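Local coordinates for protein omega transaminase (Pseudomonas sp., PDB 5LHA) that probably transfers amino groups between amines and keto compounds, as a fold-type I, class III transaminase that carries its cofactor here as pyridoxamine phosphate, at residues 273-277 / 278-282; 354-357 / 358-362. All coordinates share one frame; numbering follows the deposited sequence.

Interaction 1 of 2, residues 273-277 / 278-282; sequences SGCML and GSRGW
Cys275 SG and Arg280 CG each stand opposite their own backbone N (chi1 -167° and -175°), which brings SG against the CG-CD part of the arginine chain. Cys275 SG lies 3.9 Å from Arg280 CG. The same Cys275 SG is 3.5 Å from Gly281 N, so the thiol sits over the backbone of the short helix 278-281. Gly281 has no side chain to intrude here; its CA comes 3.8 Å from Cys275 CB. The loop that follows strand 260-264 of the large cofactor-binding sheet turns into this weakly bonded helical turn, and a bond from Gly281 N to Leu277 O (3.0 Å) ties the two together. The donor stands above the carbonyl plane, and the bond is bent, with an N-H...O angle of 143°. Arg280 also packs its CB on Leu277 CB (3.8 Å), while its guanidinium passes Met276, NH1 lying 3.9 Å from Met276 CB. A bend at chi3 turns the tip of this arginine, and its NH2 forms a salt bridge with Glu113 and a hydrogen bond to the carbonyl of Met109. At the start of the turn, Ser279 OG touches Leu277 CB at 3.7 Å but is hydrogen-bonded to Glu265, whose carboxylate also takes the N-H of Gly278.

Interaction 2 of 2, residues 354-357 / 358-362; sequences PGNA and AKVGA
The carbonyl oxygen of Asn356 is gripped by two backbone N-H groups. Val360 N donates to Asn356 O at 2.9 Å, nearly straight at 167°, whereas Lys359 N reaches Asn356 O at 3.3 Å in a weak, strongly bent bond. The main acceptor of Lys359 N is Gly355 O, 3.2 Å away, and the bond to Asn356 O is the weaker branch of a forked pair. The side chain of Val360 leans on the same asparagine: with CG1 opposite the backbone N (chi1 179°), CG2 is left on the side of Asn356, where it meets Asn356 OD1 at 3.5 Å as well as the backbone oxygen. The amide and the valine branches cross at a slant. The backbone bonds form the i to i+4 ladder of an alpha helix, in the first half of helix 353-368, with Ala358 N to Pro354 O as the rung before these and Gly361 N to Ala357 O as the rung after. Gly361 N lies 3.0 Å from Ala357 O, above that carbonyl's plane. Pro354, which has no N-H to give, still serves as an acceptor. Along the exposed flank, Lys359 CB packs against Gly355 O at 3.5 Å before the chain bends away at chi3 and chi4. The other end of the Asn356 amide is tied down from outside, ND2 donating to the carbonyls of both Leu436 and Leu438, just ahead of helix 440-457. Val360 rests on Leu438 and on Ala443 of that helix, and Ala357 on Leu386.

Interactions 1 and 2 are neighbours in space, with centres about 12 Å apart, and they touch directly in van der Waals contact. Ala358 CB approaches Gly274 CA to 3.9 Å, and Pro354 CB lies 4.1 Å from Cys275 C, so the beginning of helix 353-368 packs on the loop 273-277. Interaction 1 is the nearer of the two to the middle of the chain, its centre about 13 Å from the chain's centre against about 18 Å for interaction 2. Its residue Gly278 is about 11 Å from a bound pyridoxamine phosphate, so it does not line the cofactor pocket. The two follow in sequence, 273-282 first and 354-362 later.

Interaction 1 of 2, residues 273-277 / 278-282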
loop_
_atom_site.group_PDB
_atom_site.type_symbol
_atom_site.label_atom_id
_atom_site.label_comp_id
_atom_site.label_asym_id
_atom_site.label_seq_id
_atom_site.Cartn_x
_atom_site.Cartn_y
_atom_site.Cartn_z
ATOM N N SER A 273 14.544 -13.149 -31.317
ATOM C CA SER A 273 15.705 -12.269 -31.311
ATOM C C SER A 273 16.991 -12.952 -31.761
ATOM O O SER A 273 18.056 -12.333 -31.697
ATOM C CB SER A 273 15.902 -11.670 -29.913
ATOM O OG SER A 273 16.519 -12.601 -29.044
ATOM N N GLY A 274 16.920 -14.192 -32.236
ATOM C CA GLY A 274 18.092 -14.883 -32.734
ATOM C C GLY A 274 18.586 -15.999 -31.842
ATOM O O GLY A 274 19.630 -16.592 -32.140
ATOM N N CYS A 275 17.893 -16.287 -30.748
ATOM C CA CYS A 275 18.346 -17.282 -29.796
ATOM C C CYS A 275 17.114 -17.889 -29.130
ATOM O O CYS A 275 16.054 -17.258 -29.072
ATOM C CB CYS A 275 19.298 -16.622 -28.790
ATOM S SG CYS A 275 20.245 -17.715 -27.742
ATOM N N MET A 276 17.252 -19.126 -28.638
ATOM C CA MET A 276 16.120 -19.786 -27.984
ATOM C C MET A 276 15.639 -19.007 -26.764
ATOM O O MET A 276 14.460 -19.087 -26.396
ATOM C CB MET A 276 16.492 -21.215 -27.595
ATOM C CG MET A 276 15.296 -22.103 -27.262
ATOM S SD MET A 276 14.233 -22.450 -28.688
ATOM C CE MET A 276 15.186 -23.697 -29.547
ATOM N N LEU A 277 16.533 -18.270 -26.118
ATOM C CA LEU A 277 16.180 -17.287 -25.108
ATOM C C LEU A 277 16.913 -15.991 -25.402
ATOM O O LEU A 277 18.035 -16.005 -25.920
ATOM C CB LEU A 277 16.531 -17.750 -23.696
ATOM C CG LEU A 277 15.758 -18.910 -23.094
ATOM C CD1 LEU A 277 16.344 -19.248 -21.734
ATOM C CD2 LEU A 277 14.285 -18.542 -22.988
ATOM N N GLY A 278 16.240 -14.873 -25.130
ATOM C CA GLY A 278 16.915 -13.590 -25.176
ATOM C C GLY A 278 18.017 -13.476 -24.138
ATOM O O GLY A 278 19.067 -12.883 -24.399
ATOM N N SER A 279 17.779 -14.017 -22.937
ATOM C CA SER A 279 18.787 -13.986 -21.877
ATOM C C SER A 279 20.001 -14.827 -22.244
ATOM O O SER A 279 21.145 -14.413 -22.036
ATOM C CB SER A 279 18.187 -14.494 -20.573
ATOM O OG SER A 279 17.680 -15.799 -20.765
ATOM N N ARG A 280 19.762 -16.029 -22.769
ATOM C CA ARG A 280 20.851 -16.848 -23.285
ATOM C C ARG A 280 21.612 -16.136 -24.398
ATOM O O ARG A 280 22.843 -16.235 -24.482
ATOM C CB ARG A 280 20.296 -18.184 -23.785
ATOM C CG ARG A 280 21.362 -19.161 -24.246
ATOM C CD ARG A 280 20.754 -20.416 -24.839
ATOM N NE ARG A 280 20.009 -21.155 -23.824
ATOM C CZ ARG A 280 19.288 -22.248 -24.052
ATOM N NH1 ARG A 280 19.209 -22.770 -25.275
ATOM N NH2 ARG A 280 18.649 -22.826 -23.042
ATOM N N GLY A 281 20.899 -15.404 -25.259
ATOM C CA GLY A 281 21.563 -14.725 -26.361
ATOM C C GLY A 281 22.544 -13.670 -25.899
ATOM O O GLY A 281 23.504 -13.356 -26.608
ATOM N N TRP A 282 22.314 -13.108 -24.714
ATOM C CA TRP A 282 23.232 -12.191 -24.045
ATOM C C TRP A 282 24.238 -12.903 -23.152
ATOM O O TRP A 282 25.022 -12.230 -22.477
ATOM C CB TRP A 282 22.444 -11.179 -23.210
ATOM C CG TRP A 282 21.514 -10.313 -24.016
ATOM C CD1 TRP A 282 20.173 -10.149 -23.817
ATOM C CD2 TRP A 282 21.861 -9.467 -25.123
ATOM N NE1 TRP A 282 19.658 -9.272 -24.745
ATOM C CE2 TRP A 282 20.674 -8.838 -25.556
ATOM C CE3 TRP A 282 23.057 -9.181 -25.792
ATOM C CZ2 TRP A 282 20.651 -7.942 -26.625
ATOM C CZ3 TRP A 282 23.031 -8.295 -26.856
ATOM C CH2 TRP A 282 21.840 -7.684 -27.259
#

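Interaction 2 of 2, residues 354-357 / 358-362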
loop_
_atom_site.group_PDB
_atom_site.type_symbol
_atom_site.label_atom_id
_atom_site.label_comp_id
_atom_site.label_asym_id
_atom_site.label_seq_id
_atom_site.Cartn_x
_atom_site.Cartn_y
_atom_site.Cartn_z
ATOM N N PRO A 354 15.109 -19.934 -34.567
ATOM C CA PRO A 354 16.026 -18.910 -34.042
ATOM C C PRO A 354 17.090 -18.515 -35.051
ATOM O O PRO A 354 17.469 -17.340 -35.117
ATOM C CB PRO A 354 16.620 -19.574 -32.794
ATOM C CG PRO A 354 15.614 -20.566 -32.381
ATOM C CD PRO A 354 14.989 -21.074 -33.635
ATOM N N GLY A 355 17.579 -19.476 -35.840
ATOM C CA GLY A 355 18.562 -19.164 -36.865
ATOM C C GLY A 355 17.984 -18.375 -38.026
ATOM O O GLY A 355 18.642 -17.480 -38.566
ATOM N N ASN A 356 16.766 -18.716 -38.455
ATOM C CA ASN A 356 16.125 -17.950 -39.522
ATOM C C ASN A 356 15.847 -16.513 -39.101
ATOM O O ASN A 356 15.957 -15.591 -39.921
ATOM C CB ASN A 356 14.828 -18.621 -39.973
ATOM C CG ASN A 356 14.285 -17.998 -41.240
ATOM O OD1 ASN A 356 14.930 -18.052 -42.280
ATOM N ND2 ASN A 356 13.118 -17.370 -41.151
ATOM N N ALA A 357 15.455 -16.312 -37.836
ATOM C CA ALA A 357 15.176 -14.972 -37.326
ATOM C C ALA A 357 16.428 -14.106 -37.324
ATOM O O ALA A 357 16.385 -12.930 -37.702
ATOM C CB ALA A 357 14.594 -15.058 -35.917
ATOM N N ALA A 358 17.547 -14.665 -36.867
ATOM C CA ALA A 358 18.801 -13.917 -36.865
ATOM C C ALA A 358 19.232 -13.529 -38.275
ATOM O O ALA A 358 19.784 -12.443 -38.487
ATOM C CB ALA A 358 19.890 -14.739 -36.179
ATOM N N LYS A 359 18.990 -14.400 -39.253
ATOM C CA LYS A 359 19.498 -14.182 -40.606
ATOM C C LYS A 359 18.611 -13.225 -41.397
ATOM O O LYS A 359 19.085 -12.214 -41.928
ATOM C CB LYS A 359 19.622 -15.523 -41.335
ATOM C CG LYS A 359 20.089 -15.424 -42.781
ATOM C CD LYS A 359 19.991 -16.777 -43.498
ATOM C CE LYS A 359 18.600 -17.028 -44.078
ATOM N NZ LYS A 359 18.328 -16.200 -45.295
ATOM N N VAL A 360 17.319 -13.533 -41.488
ATOM C CA VAL A 360 16.425 -12.712 -42.295
ATOM C C VAL A 360 16.125 -11.387 -41.604
ATOM O O VAL A 360 15.944 -10.362 -42.272
ATOM C CB VAL A 360 15.137 -13.497 -42.612
ATOM C CG1 VAL A 360 14.164 -12.650 -43.428
ATOM C CG2 VAL A 360 15.484 -14.774 -43.334
ATOM N N GLY A 361 16.081 -11.380 -40.269
ATOM C CA GLY A 361 15.896 -10.132 -39.540
ATOM C C GLY A 361 16.979 -9.108 -39.821
ATOM O O GLY A 361 16.692 -7.923 -40.021
ATOM N N ALA A 362 18.247 -9.539 -39.779
ATOM C CA ALA A 362 19.359 -8.656 -40.132
ATOM C C ALA A 362 19.199 -8.116 -41.548
ATOM O O ALA A 362 19.317 -6.908 -41.783
ATOM C CB ALA A 362 20.688 -9.402 -39.985
#